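Local structure of putative decarboxylase involved in desferrioxamine biosynthesis (5O5C) at residues Thr142-Lys147 with Lys387-Leu392; Leu180-Trp185 with Ala224-Gly229; Ser218-Met223 with Asp231-Val236. The protein probably catalyses the pyridoxal-5'-phosphate-dependent decarboxylation of lysine in the biosynthesis of the siderophore desferrioxamine E. All coordinates share one frame; numbering follows the deposited sequence.

Contact 1: Thr142-Lys147 with Lys387-Leu392; sequences TLIEQK and KMWLTL
Segments 142-147 and 387-392, on helices 140-156 and 385-394, approach most closely at Ile144 and Trp389, whose CA atoms stand 7.1 Å apart, and both side chains set out from the backbone toward the opposite helix. In this group II decarboxylase, a type I fold enzyme that uses pyridoxal phosphate, the contact illustrates how one indole can bridge two helices far apart in sequence. The principal interaction is a CH-pi contact. Methyl CG2 of Ile144 sits over the pyrrole half of the Trp389 indole, 3.6 Å from the centroid of the five-membered ring and 28° off its normal. Its nearest ring atoms are CG and CD1 of Trp389, each 3.3 Å from Ile144 CG2. CG2 makes the close contact, and CG1 of Ile144 lies more loosely over the ring system, 4.1 Å above the plane and over its centre, while the two side chains meet at about a right angle. The branching at CB makes this possible, with CG2 opposite the backbone N of Ile144 and CG1 opposite its carbonyl carbon. Lys147, one turn further on, works at the indole edge instead: its CB lies near the ring plane, 4.0 Å from Trp389 NE1. Beyond CG the lysine chain leads away, and its NZ is hydrogen-bonded to Phe71 O of the second subunit; that phenylalanine also packs on Ile144. Trp389 further touches Val148 and forms a cation-pi pair with Arg393. Within helix 385-394, the O atom of Lys387 takes two bonds from one residue, Thr391 OG1 at 2.8 Å and Thr391 N at 3.1 Å, arriving from opposite faces of the carbonyl plane.

Contact 2: Leu180-Trp185 with Ala224-Gly229; sequences LARDSW and AILGLG
Arg182 and Leu226 show how one guanidinium group can be used on its face and along its edge at the same time. The CD2 methyl of Leu226 rests over one face of the group, 3.4 Å above the plane and displaced toward the NH1 rim. Carbonyl O of the same leucine lies in that plane, only 1° out of it, and accepts a hydrogen bond from Arg182 NH1 at 3.2 Å. The bond is somewhat bent, with 142° at the hydrogen. Arginine reaches this position by extending through its first two torsions and turning at chi3 (74°). On another edge, Asp183 keeps the group from swivelling: its OD1 receives both NE of Arg182, at 2.7 Å, and NH2 of Arg182, at 2.8 Å, a side-on salt bridge to a single oxygen. Nearer the arginine backbone, the aliphatic CD of Arg182 lies 4.3 Å from Leu228 CD1.

The accepting carbonyl, of Leu226, lies just past the end of helix 218-225, which closes in a Schellman motif with Gly227 at positive phi; Gly227 N bonds back to Ala224 O at 3.2 Å. Ile225 O and Ala224 O of the second subunit, at the corresponding helix end there, accept from Arg182 NH1 and NH2, and the arrangement is reciprocated across the dimer. A buried arginine therefore has both a carboxylate and carbonyls at the C-terminal ends of two helices around it. Such surroundings would be expected to favour its positive charge and to offset the partial negative charge of those helix ends, making the group a polar link within the subunit and between subunits.

Contact 3: Ser218-Met223 with Asp231-Val236; sequences SIQKSM and DAVIPV
Carbonyl O of Ser218 is held by two donors of Ser222, OG at 2.6 Å and N at 2.7 Å, which come from opposite faces of its plane; the hydroxyl stands 39° out of that plane. This pair of hydrogen bonds closes the first helical turn and probably helps to position Ser218, which touches pyridoxal phosphate and whose OG is hydrogen-bonded to His216 ND1 and Asn174 ND2. Another side of the helix packs on Val233. The valine methyls divide the work, CG1 lying opposite its backbone N (chi1 168°) and facing Gln220, CG2 facing Met223. Met223 CG sits 3.4 Å from Val233 CG2, tighter than usual for two carbons. Gln220, bent at chi2, brings NE2 to 3.5 Å from Val233 CG1, and the two side chains cross nearly at right angles. Met223 CE adds a looser touch on Ala232 CB at 4.3 Å. Helix 218-223 and strand 233-236 run nearly antiparallel (165°), their axes 10.0 Å apart, as expected of the connecting helix and second strand of the beta-alpha-beta unit formed by 207-212, 218-225 and 233-236; this strand is outermost in the large sheet of the chain, while the helix start, at Ser218, reaches the cofactor.

Followed from the N terminus, the chain first passes 142-147, whose partner in contact 1 comes only some 240 residues later. Helix 170-189 then supplies 180-185. Helix 218-225 provides 218-223 before 224-229, the last helical residues and the turn after them, closes contact 2; 231-236 closes contact 3 directly afterwards, so contacts 2 and 3 cross. Their centres are about 10 Å apart, and Met223 O meets Leu228 N and Gly229 N where they join. Contact 1 closes at 387-392, enclosing both, its centre about 31 and 33 Å from those of contacts 2 and 3. Contacts 2 and 3 join helices 170-189 and 218-225 and outermost strand 233-236, contact 1 separately pairs helices 140-156 and 385-394, and all three touch the second subunit.

Contact 1: Thr142-Lys147 with Lys387-Leu392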
ATOM      1  N   THR B 142      10.849  -5.876  12.050  1.00 23.23           N
ATOM      2  CA  THR B 142      11.835  -5.218  11.187  1.00 26.94           C
ATOM      3  C   THR B 142      12.871  -6.218  10.730  1.00 24.23           C
ATOM      4  O   THR B 142      13.226  -6.238   9.525  1.00 22.90           O
ATOM      5  CB  THR B 142      12.463  -3.983  11.843  1.00 26.74           C
ATOM      6  OG1 THR B 142      11.519  -2.902  11.772  1.00 24.18           O
ATOM      7  CG2 THR B 142      13.754  -3.566  11.160  1.00 29.40           C
ATOM      8  N   LEU B 143      13.286  -7.076  11.662  1.00 20.55           N
ATOM      9  CA  LEU B 143      14.292  -8.085  11.389  1.00 23.07           C
ATOM     10  C   LEU B 143      13.681  -9.187  10.541  1.00 24.68           C
ATOM     11  O   LEU B 143      14.332  -9.654   9.579  1.00 28.57           O
ATOM     12  CB  LEU B 143      14.870  -8.656  12.697  1.00 24.78           C
ATOM     13  CG  LEU B 143      15.462  -7.650  13.659  1.00 23.73           C
ATOM     14  CD1 LEU B 143      15.867  -8.256  14.978  1.00 26.02           C
ATOM     15  CD2 LEU B 143      16.668  -7.002  13.023  1.00 26.88           C
ATOM     16  N   ILE B 144      12.438  -9.589  10.841  1.00 22.58           N
ATOM     17  CA  ILE B 144      11.748 -10.598  10.024  1.00 24.30           C
ATOM     18  C   ILE B 144      11.675 -10.164   8.562  1.00 25.06           C
ATOM     19  O   ILE B 144      12.088 -10.914   7.659  1.00 23.67           O
ATOM     20  CB  ILE B 144      10.345 -10.965  10.541  1.00 26.29           C
ATOM     21  CG1 ILE B 144      10.431 -11.883  11.749  1.00 26.65           C
ATOM     22  CG2 ILE B 144       9.513 -11.637   9.468  1.00 27.61           C
ATOM     23  CD1 ILE B 144       9.149 -11.890  12.556  1.00 28.07           C
ATOM     24  N   GLU B 145      11.231  -8.938   8.312  1.00 24.18           N
ATOM     25  CA  GLU B 145      11.158  -8.492   6.916  1.00 22.95           C
ATOM     26  C   GLU B 145      12.544  -8.653   6.217  1.00 24.79           C
ATOM     27  O   GLU B 145      12.629  -9.076   5.040  1.00 20.68           O
ATOM     28  CB  GLU B 145      10.645  -7.059   6.791  1.00 21.55           C
ATOM     29  CG  GLU B 145      10.839  -6.489   5.375  1.00 21.48           C
ATOM     30  CD  GLU B 145      10.001  -5.273   5.061  1.00 22.03           C
ATOM     31  OE1 GLU B 145       8.939  -5.132   5.748  1.00 19.73           O
ATOM     32  OE2 GLU B 145      10.436  -4.452   4.170  1.00 19.86           O
ATOM     33  N   GLN B 146      13.598  -8.260   6.930  1.00 24.42           N
ATOM     34  CA  GLN B 146      14.931  -8.311   6.368  1.00 24.33           C
ATOM     35  C   GLN B 146      15.321  -9.724   5.976  1.00 24.02           C
ATOM     36  O   GLN B 146      15.893  -9.917   4.919  1.00 25.22           O
ATOM     37  CB  GLN B 146      15.987  -7.745   7.301  1.00 23.64           C
ATOM     38  CG  GLN B 146      17.296  -7.495   6.556  1.00 24.39           C
ATOM     39  CD  GLN B 146      17.223  -6.385   5.523  1.00 24.47           C
ATOM     40  OE1 GLN B 146      16.813  -5.264   5.833  1.00 28.04           O
ATOM     41  NE2 GLN B 146      17.664  -6.675   4.291  1.00 21.46           N
ATOM     42  N   LYS B 147      14.977 -10.671   6.837  1.00 23.14           N
ATOM     43  CA  LYS B 147      15.068 -12.120   6.560  1.00 25.45           C
ATOM     44  C   LYS B 147      14.337 -12.536   5.303  1.00 22.95           C
ATOM     45  O   LYS B 147      14.905 -13.141   4.405  1.00 20.82           O
ATOM     46  CB  LYS B 147      14.529 -12.933   7.765  1.00 30.43           C
ATOM     47  CG  LYS B 147      15.256 -14.225   8.019  1.00 37.38           C
ATOM     48  CD  LYS B 147      16.426 -14.028   8.970  1.00 43.72           C
ATOM     49  CE  LYS B 147      17.324 -15.250   8.962  1.00 47.69           C
ATOM     50  NZ  LYS B 147      18.535 -15.058   9.806  1.00 46.97           N
ATOM     51  N   LYS B 387       3.630 -12.722   6.267  1.00 21.67           N
ATOM     52  CA  LYS B 387       2.930 -13.662   5.423  1.00 26.73           C
ATOM     53  C   LYS B 387       3.879 -14.612   4.735  1.00 23.54           C
ATOM     54  O   LYS B 387       3.606 -15.783   4.739  1.00 23.21           O
ATOM     55  CB  LYS B 387       2.059 -12.959   4.390  1.00 26.94           C
ATOM     56  CG  LYS B 387       0.901 -12.216   5.036  1.00 35.85           C
ATOM     57  CD  LYS B 387      -0.033 -11.551   4.031  1.00 37.86           C
ATOM     58  CE  LYS B 387       0.152 -10.049   3.992  1.00 40.87           C
ATOM     59  NZ  LYS B 387      -0.973  -9.432   3.253  1.00 42.25           N
ATOM     60  N   MET B 388       4.962 -14.082   4.151  1.00 22.93           N
ATOM     61  CA  MET B 388       5.976 -14.870   3.510  1.00 23.20           C
ATOM     62  C   MET B 388       6.791 -15.552   4.591  1.00 25.18           C
ATOM     63  O   MET B 388       7.273 -16.653   4.390  1.00 24.37           O
ATOM     64  CB  MET B 388       6.864 -14.009   2.561  1.00 23.04           C
ATOM     65  CG  MET B 388       6.239 -13.799   1.186  1.00 22.64           C
ATOM     66  SD  MET B 388       6.236 -15.454   0.475  1.00 23.88           S
ATOM     67  CE  MET B 388       4.705 -15.779  -0.071  1.00 26.20           C
ATOM     68  N   TRP B 389       6.896 -14.924   5.761  1.00 24.98           N
ATOM     69  CA  TRP B 389       7.670 -15.499   6.832  1.00 24.09           C
ATOM     70  C   TRP B 389       7.013 -16.731   7.421  1.00 23.58           C
ATOM     71  O   TRP B 389       7.687 -17.811   7.599  1.00 22.47           O
ATOM     72  CB  TRP B 389       7.968 -14.476   7.912  1.00 25.02           C
ATOM     73  CG  TRP B 389       9.207 -14.809   8.598  1.00 30.69           C
ATOM     74  CD1 TRP B 389      10.504 -14.529   8.182  1.00 32.92           C
ATOM     75  CD2 TRP B 389       9.323 -15.546   9.781  1.00 30.68           C
ATOM     76  NE1 TRP B 389      11.404 -15.052   9.066  1.00 30.58           N
ATOM     77  CE2 TRP B 389      10.712 -15.691  10.052  1.00 32.58           C
ATOM     78  CE3 TRP B 389       8.389 -16.131  10.641  1.00 31.46           C
ATOM     79  CZ2 TRP B 389      11.187 -16.341  11.176  1.00 33.70           C
ATOM     80  CZ3 TRP B 389       8.839 -16.778  11.717  1.00 33.61           C
ATOM     81  CH2 TRP B 389      10.247 -16.881  12.001  1.00 38.20           C
ATOM     82  N   LEU B 390       5.733 -16.601   7.739  1.00 21.08           N
ATOM     83  CA  LEU B 390       5.010 -17.760   8.250  1.00 23.79           C
ATOM     84  C   LEU B 390       4.757 -18.827   7.182  1.00 24.63           C
ATOM     85  O   LEU B 390       4.694 -19.998   7.518  1.00 26.92           O
ATOM     86  CB  LEU B 390       3.729 -17.403   8.985  1.00 22.82           C
ATOM     87  CG  LEU B 390       3.921 -16.620  10.299  1.00 21.91           C
ATOM     88  CD1 LEU B 390       2.592 -16.038  10.739  1.00 23.41           C
ATOM     89  CD2 LEU B 390       4.527 -17.377  11.458  1.00 24.00           C
ATOM     90  N   THR B 391       4.643 -18.457   5.910  1.00 24.59           N
ATOM     91  CA  THR B 391       4.495 -19.459   4.875  1.00 24.49           C
ATOM     92  C   THR B 391       5.728 -20.357   4.813  1.00 25.27           C
ATOM     93  O   THR B 391       5.599 -21.595   4.842  1.00 26.13           O
ATOM     94  CB  THR B 391       4.162 -18.842   3.505  1.00 24.56           C
ATOM     95  OG1 THR B 391       2.863 -18.194   3.559  1.00 23.84           O
ATOM     96  CG2 THR B 391       4.154 -19.892   2.452  1.00 25.03           C
ATOM     97  N   LEU B 392       6.907 -19.758   4.750  1.00 21.81           N
ATOM     98  CA  LEU B 392       8.138 -20.539   4.672  1.00 22.16           C
ATOM     99  C   LEU B 392       8.375 -21.383   5.933  1.00 24.54           C
ATOM    100  O   LEU B 392       8.735 -22.588   5.865  1.00 22.69           O
ATOM    101  CB  LEU B 392       9.285 -19.587   4.414  1.00 23.75           C
ATOM    102  CG  LEU B 392       9.139 -18.881   3.067  1.00 22.75           C
ATOM    103  CD1 LEU B 392       9.820 -17.544   3.004  1.00 28.12           C
ATOM    104  CD2 LEU B 392       9.605 -19.807   1.983  1.00 24.40           C
TER

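Contact 2: Leu180-Trp185 with Ala224-Gly229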
ATOM      1  N   LEU B 180      14.697   5.231  -9.266  1.00 19.03           N
ATOM      2  CA  LEU B 180      16.095   4.935  -9.111  1.00 20.82           C
ATOM      3  C   LEU B 180      16.827   5.029 -10.446  1.00 20.84           C
ATOM      4  O   LEU B 180      17.873   5.631 -10.490  1.00 21.50           O
ATOM      5  CB  LEU B 180      16.342   3.584  -8.452  1.00 21.13           C
ATOM      6  CG  LEU B 180      16.377   3.601  -6.934  1.00 22.34           C
ATOM      7  CD1 LEU B 180      15.120   4.210  -6.363  1.00 25.36           C
ATOM      8  CD2 LEU B 180      16.571   2.227  -6.324  1.00 22.84           C
ATOM      9  N   ALA B 181      16.273   4.483 -11.525  1.00 24.18           N
ATOM     10  CA  ALA B 181      16.945   4.575 -12.850  1.00 21.90           C
ATOM     11  C   ALA B 181      17.124   5.998 -13.231  1.00 20.20           C
ATOM     12  O   ALA B 181      18.197   6.369 -13.612  1.00 25.12           O
ATOM     13  CB  ALA B 181      16.172   3.856 -13.943  1.00 21.18           C
ATOM     14  N   ARG B 182      16.055   6.775 -13.188  1.00 23.42           N
ATOM     15  CA  ARG B 182      16.081   8.211 -13.390  1.00 24.28           C
ATOM     16  C   ARG B 182      17.122   8.891 -12.509  1.00 25.77           C
ATOM     17  O   ARG B 182      18.029   9.551 -13.052  1.00 24.95           O
ATOM     18  CB  ARG B 182      14.714   8.848 -13.114  1.00 27.27           C
ATOM     19  CG  ARG B 182      14.613  10.321 -13.458  1.00 27.52           C
ATOM     20  CD  ARG B 182      13.375  10.952 -12.852  1.00 32.95           C
ATOM     21  NE  ARG B 182      13.557  11.118 -11.400  1.00 35.78           N
ATOM     22  CZ  ARG B 182      12.692  11.670 -10.568  1.00 36.78           C
ATOM     23  NH1 ARG B 182      11.526  12.163 -10.988  1.00 42.28           N
ATOM     24  NH2 ARG B 182      13.001  11.749  -9.287  1.00 38.69           N
ATOM     25  N   ASP B 183      16.983   8.778 -11.179  1.00 23.56           N
ATOM     26  CA  ASP B 183      17.928   9.461 -10.279  1.00 25.33           C
ATOM     27  C   ASP B 183      19.351   8.983 -10.325  1.00 23.76           C
ATOM     28  O   ASP B 183      20.254   9.803 -10.333  1.00 25.75           O
ATOM     29  CB  ASP B 183      17.460   9.516  -8.832  1.00 26.49           C
ATOM     30  CG  ASP B 183      16.234  10.389  -8.647  1.00 25.17           C
ATOM     31  OD1 ASP B 183      15.613  10.800  -9.630  1.00 27.63           O
ATOM     32  OD2 ASP B 183      15.885  10.633  -7.502  1.00 26.50           O
ATOM     33  N   SER B 184      19.592   7.685 -10.408  1.00 27.18           N
ATOM     34  CA  SER B 184      21.003   7.215 -10.551  1.00 26.66           C
ATOM     35  C   SER B 184      21.707   7.696 -11.825  1.00 27.14           C
ATOM     36  O   SER B 184      22.940   7.942 -11.824  1.00 27.99           O
ATOM     37  CB  SER B 184      21.079   5.724 -10.538  1.00 28.88           C
ATOM     38  OG  SER B 184      20.534   5.246 -11.761  1.00 33.00           O
ATOM     39  N   TRP B 185      20.948   7.797 -12.917  1.00 29.85           N
ATOM     40  CA  TRP B 185      21.483   8.279 -14.176  1.00 28.45           C
ATOM     41  C   TRP B 185      21.873   9.734 -14.007  1.00 30.37           C
ATOM     42  O   TRP B 185      22.985  10.123 -14.369  1.00 27.21           O
ATOM     43  CB  TRP B 185      20.479   8.168 -15.323  1.00 31.23           C
ATOM     44  CG  TRP B 185      21.038   8.725 -16.603  1.00 33.75           C
ATOM     45  CD1 TRP B 185      21.036  10.027 -17.003  1.00 33.08           C
ATOM     46  CD2 TRP B 185      21.700   7.990 -17.638  1.00 35.67           C
ATOM     47  NE1 TRP B 185      21.639  10.153 -18.226  1.00 34.33           N
ATOM     48  CE2 TRP B 185      22.071   8.924 -18.637  1.00 35.78           C
ATOM     49  CE3 TRP B 185      22.019   6.638 -17.819  1.00 35.37           C
ATOM     50  CZ2 TRP B 185      22.746   8.548 -19.802  1.00 37.10           C
ATOM     51  CZ3 TRP B 185      22.690   6.258 -18.976  1.00 37.24           C
ATOM     52  CH2 TRP B 185      23.044   7.217 -19.966  1.00 35.24           C
ATOM     53  N   ALA B 224       4.933   8.904 -16.111  1.00 21.13           N
ATOM     54  CA  ALA B 224       4.052  10.090 -15.912  1.00 18.96           C
ATOM     55  C   ALA B 224       4.262  10.783 -14.609  1.00 21.07           C
ATOM     56  O   ALA B 224       4.440  12.017 -14.536  1.00 17.24           O
ATOM     57  CB  ALA B 224       2.611   9.760 -16.072  1.00 20.69           C
ATOM     58  N   ILE B 225       4.246   9.977 -13.555  1.00 22.55           N
ATOM     59  CA  ILE B 225       4.467  10.483 -12.256  1.00 21.34           C
ATOM     60  C   ILE B 225       5.866  11.148 -12.116  1.00 19.75           C
ATOM     61  O   ILE B 225       5.999  12.204 -11.510  1.00 19.43           O
ATOM     62  CB  ILE B 225       4.247   9.363 -11.239  1.00 21.29           C
ATOM     63  CG1 ILE B 225       2.773   8.947 -11.226  1.00 21.77           C
ATOM     64  CG2 ILE B 225       4.606   9.803  -9.839  1.00 23.51           C
ATOM     65  CD1 ILE B 225       2.612   7.613 -10.545  1.00 21.77           C
ATOM     66  N   LEU B 226       6.891  10.532 -12.704  1.00 16.37           N
ATOM     67  CA  LEU B 226       8.218  11.034 -12.587  1.00 17.45           C
ATOM     68  C   LEU B 226       8.486  12.269 -13.407  1.00 16.68           C
ATOM     69  O   LEU B 226       9.604  12.712 -13.445  1.00 17.66           O
ATOM     70  CB  LEU B 226       9.237   9.944 -12.930  1.00 16.30           C
ATOM     71  CG  LEU B 226       9.244   8.759 -11.987  1.00 15.91           C
ATOM     72  CD1 LEU B 226       9.819   7.513 -12.575  1.00 15.84           C
ATOM     73  CD2 LEU B 226       9.945   9.111 -10.706  1.00 16.01           C
ATOM     74  N   GLY B 227       7.501  12.813 -14.107  1.00 20.41           N
ATOM     75  CA  GLY B 227       7.701  14.036 -14.823  1.00 20.95           C
ATOM     76  C   GLY B 227       8.325  13.921 -16.179  1.00 22.98           C
ATOM     77  O   GLY B 227       8.732  14.934 -16.732  1.00 20.59           O
ATOM     78  N   LEU B 228       8.414  12.689 -16.706  1.00 26.13           N
ATOM     79  CA  LEU B 228       8.937  12.432 -18.038  1.00 27.89           C
ATOM     80  C   LEU B 228       7.874  12.046 -19.074  1.00 28.10           C
ATOM     81  O   LEU B 228       8.074  12.222 -20.273  1.00 28.36           O
ATOM     82  CB  LEU B 228      10.007  11.356 -17.969  1.00 28.64           C
ATOM     83  CG  LEU B 228      11.160  11.647 -17.040  1.00 29.04           C
ATOM     84  CD1 LEU B 228      11.962  10.374 -16.901  1.00 30.95           C
ATOM     85  CD2 LEU B 228      12.000  12.788 -17.576  1.00 31.43           C
ATOM     86  N   GLY B 229       6.736  11.528 -18.625  1.00 26.68           N
ATOM     87  CA  GLY B 229       5.590  11.353 -19.484  1.00 23.72           C
ATOM     88  C   GLY B 229       5.701  10.051 -20.243  1.00 23.62           C
ATOM     89  O   GLY B 229       6.787   9.482 -20.312  1.00 21.42           O
TER

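Contact 3: Ser218-Met223 with Asp231-Val236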
ATOM      1  N   SER B 218       1.905   0.017 -15.681  1.00 25.63           N
ATOM      2  CA  SER B 218       2.625   0.693 -14.550  1.00 26.89           C
ATOM      3  C   SER B 218       3.947   1.408 -14.901  1.00 26.63           C
ATOM      4  O   SER B 218       4.225   2.506 -14.331  1.00 23.14           O
ATOM      5  CB  SER B 218       2.787  -0.231 -13.330  1.00 27.21           C
ATOM      6  OG  SER B 218       3.463  -1.429 -13.584  1.00 24.58           O
ATOM      7  N   ILE B 219       4.694   0.867 -15.880  1.00 25.10           N
ATOM      8  CA  ILE B 219       5.902   1.517 -16.416  1.00 23.61           C
ATOM      9  C   ILE B 219       5.640   2.926 -16.966  1.00 24.29           C
ATOM     10  O   ILE B 219       6.223   3.878 -16.481  1.00 23.19           O
ATOM     11  CB  ILE B 219       6.653   0.659 -17.465  1.00 26.00           C
ATOM     12  CG1 ILE B 219       7.071  -0.723 -16.903  1.00 26.23           C
ATOM     13  CG2 ILE B 219       7.873   1.402 -18.003  1.00 27.15           C
ATOM     14  CD1 ILE B 219       7.734  -0.709 -15.540  1.00 28.29           C
ATOM     15  N   GLN B 220       4.776   3.024 -17.959  1.00 23.09           N
ATOM     16  CA  GLN B 220       4.258   4.278 -18.465  1.00 26.12           C
ATOM     17  C   GLN B 220       3.589   5.188 -17.397  1.00 23.13           C
ATOM     18  O   GLN B 220       3.844   6.348 -17.391  1.00 20.60           O
ATOM     19  CB  GLN B 220       3.248   4.041 -19.596  1.00 26.83           C
ATOM     20  CG  GLN B 220       3.857   3.616 -20.936  1.00 28.83           C
ATOM     21  CD  GLN B 220       4.057   2.136 -21.042  1.00 27.34           C
ATOM     22  OE1 GLN B 220       3.917   1.416 -20.036  1.00 25.05           O
ATOM     23  NE2 GLN B 220       4.432   1.660 -22.249  1.00 24.71           N
ATOM     24  N   LYS B 221       2.753   4.642 -16.514  1.00 25.82           N
ATOM     25  CA  LYS B 221       2.165   5.414 -15.400  1.00 26.38           C
ATOM     26  C   LYS B 221       3.259   5.972 -14.509  1.00 25.22           C
ATOM     27  O   LYS B 221       3.185   7.123 -14.053  1.00 23.79           O
ATOM     28  CB  LYS B 221       1.192   4.576 -14.564  1.00 29.70           C
ATOM     29  CG  LYS B 221      -0.026   4.007 -15.302  1.00 34.25           C
ATOM     30  CD  LYS B 221      -0.896   3.116 -14.402  1.00 34.42           C
ATOM     31  CE  LYS B 221      -2.375   3.255 -14.726  1.00 38.06           C
ATOM     32  NZ  LYS B 221      -3.243   2.159 -14.207  1.00 40.44           N
ATOM     33  N   SER B 222       4.292   5.172 -14.263  1.00 22.30           N
ATOM     34  CA  SER B 222       5.378   5.596 -13.395  1.00 20.66           C
ATOM     35  C   SER B 222       6.157   6.761 -14.019  1.00 20.91           C
ATOM     36  O   SER B 222       6.481   7.678 -13.299  1.00 20.81           O
ATOM     37  CB  SER B 222       6.362   4.484 -13.069  1.00 19.45           C
ATOM     38  OG  SER B 222       5.743   3.429 -12.389  1.00 21.87           O
ATOM     39  N   MET B 223       6.442   6.705 -15.325  1.00 20.49           N
ATOM     40  CA  MET B 223       7.134   7.804 -16.035  1.00 20.77           C
ATOM     41  C   MET B 223       6.271   9.044 -16.122  1.00 19.79           C
ATOM     42  O   MET B 223       6.827  10.149 -16.134  1.00 24.31           O
ATOM     43  CB  MET B 223       7.557   7.426 -17.441  1.00 22.17           C
ATOM     44  CG  MET B 223       8.401   6.219 -17.635  1.00 25.09           C
ATOM     45  SD  MET B 223       9.849   6.042 -16.630  1.00 28.62           S
ATOM     46  CE  MET B 223      10.800   7.390 -17.245  1.00 30.18           C
ATOM     47  N   ASP B 231       5.785   9.609 -23.294  1.00 29.80           N
ATOM     48  CA  ASP B 231       6.734   9.835 -24.393  1.00 29.48           C
ATOM     49  C   ASP B 231       8.170   9.387 -24.067  1.00 28.35           C
ATOM     50  O   ASP B 231       8.969   9.189 -24.964  1.00 26.25           O
ATOM     51  CB  ASP B 231       6.844  11.312 -24.756  1.00 32.87           C
ATOM     52  CG  ASP B 231       5.644  11.859 -25.442  1.00 34.56           C
ATOM     53  OD1 ASP B 231       4.753  11.112 -25.935  1.00 36.72           O
ATOM     54  OD2 ASP B 231       5.609  13.112 -25.467  1.00 38.60           O
ATOM     55  N   ALA B 232       8.513   9.238 -22.793  1.00 26.54           N
ATOM     56  CA  ALA B 232       9.870   8.847 -22.464  1.00 24.91           C
ATOM     57  C   ALA B 232      10.077   7.345 -22.622  1.00 24.77           C
ATOM     58  O   ALA B 232      11.178   6.855 -22.420  1.00 28.46           O
ATOM     59  CB  ALA B 232      10.244   9.307 -21.065  1.00 23.25           C
ATOM     60  N   VAL B 233       9.009   6.622 -22.928  1.00 26.69           N
ATOM     61  CA  VAL B 233       8.991   5.188 -22.961  1.00 25.95           C
ATOM     62  C   VAL B 233       8.932   4.857 -24.427  1.00 25.06           C
ATOM     63  O   VAL B 233       8.017   5.323 -25.105  1.00 27.17           O
ATOM     64  CB  VAL B 233       7.746   4.636 -22.236  1.00 28.21           C
ATOM     65  CG1 VAL B 233       7.567   3.141 -22.508  1.00 30.17           C
ATOM     66  CG2 VAL B 233       7.835   4.926 -20.728  1.00 28.54           C
ATOM     67  N   ILE B 234       9.908   4.101 -24.909  1.00 22.81           N
ATOM     68  CA  ILE B 234       9.940   3.577 -26.282  1.00 26.51           C
ATOM     69  C   ILE B 234       9.501   2.080 -26.260  1.00 26.28           C
ATOM     70  O   ILE B 234      10.209   1.223 -25.703  1.00 24.37           O
ATOM     71  CB  ILE B 234      11.328   3.775 -26.945  1.00 29.77           C
ATOM     72  CG1 ILE B 234      11.667   5.281 -27.012  1.00 39.99           C
ATOM     73  CG2 ILE B 234      11.315   3.258 -28.362  1.00 37.15           C
ATOM     74  CD1 ILE B 234      13.107   5.608 -27.339  1.00 40.00           C
ATOM     75  N   PRO B 235       8.308   1.783 -26.807  1.00 26.08           N
ATOM     76  CA  PRO B 235       7.831   0.400 -26.905  1.00 28.50           C
ATOM     77  C   PRO B 235       8.600  -0.375 -27.968  1.00 28.67           C
ATOM     78  O   PRO B 235       8.765   0.120 -29.076  1.00 32.23           O
ATOM     79  CB  PRO B 235       6.339   0.535 -27.297  1.00 28.34           C
ATOM     80  CG  PRO B 235       6.000   1.966 -27.073  1.00 30.26           C
ATOM     81  CD  PRO B 235       7.259   2.756 -27.142  1.00 27.44           C
ATOM     82  N   VAL B 236       9.037  -1.577 -27.614  1.00 26.83           N
ATOM     83  CA  VAL B 236       9.861  -2.419 -28.429  1.00 27.36           C
ATOM     84  C   VAL B 236       9.057  -3.641 -28.859  1.00 28.42           C
ATOM     85  O   VAL B 236       8.391  -4.297 -28.036  1.00 23.93           O
ATOM     86  CB  VAL B 236      11.089  -2.879 -27.607  1.00 28.33           C
ATOM     87  CG1 VAL B 236      12.015  -3.758 -28.437  1.00 26.81           C
ATOM     88  CG2 VAL B 236      11.818  -1.654 -27.023  1.00 28.34           C
TER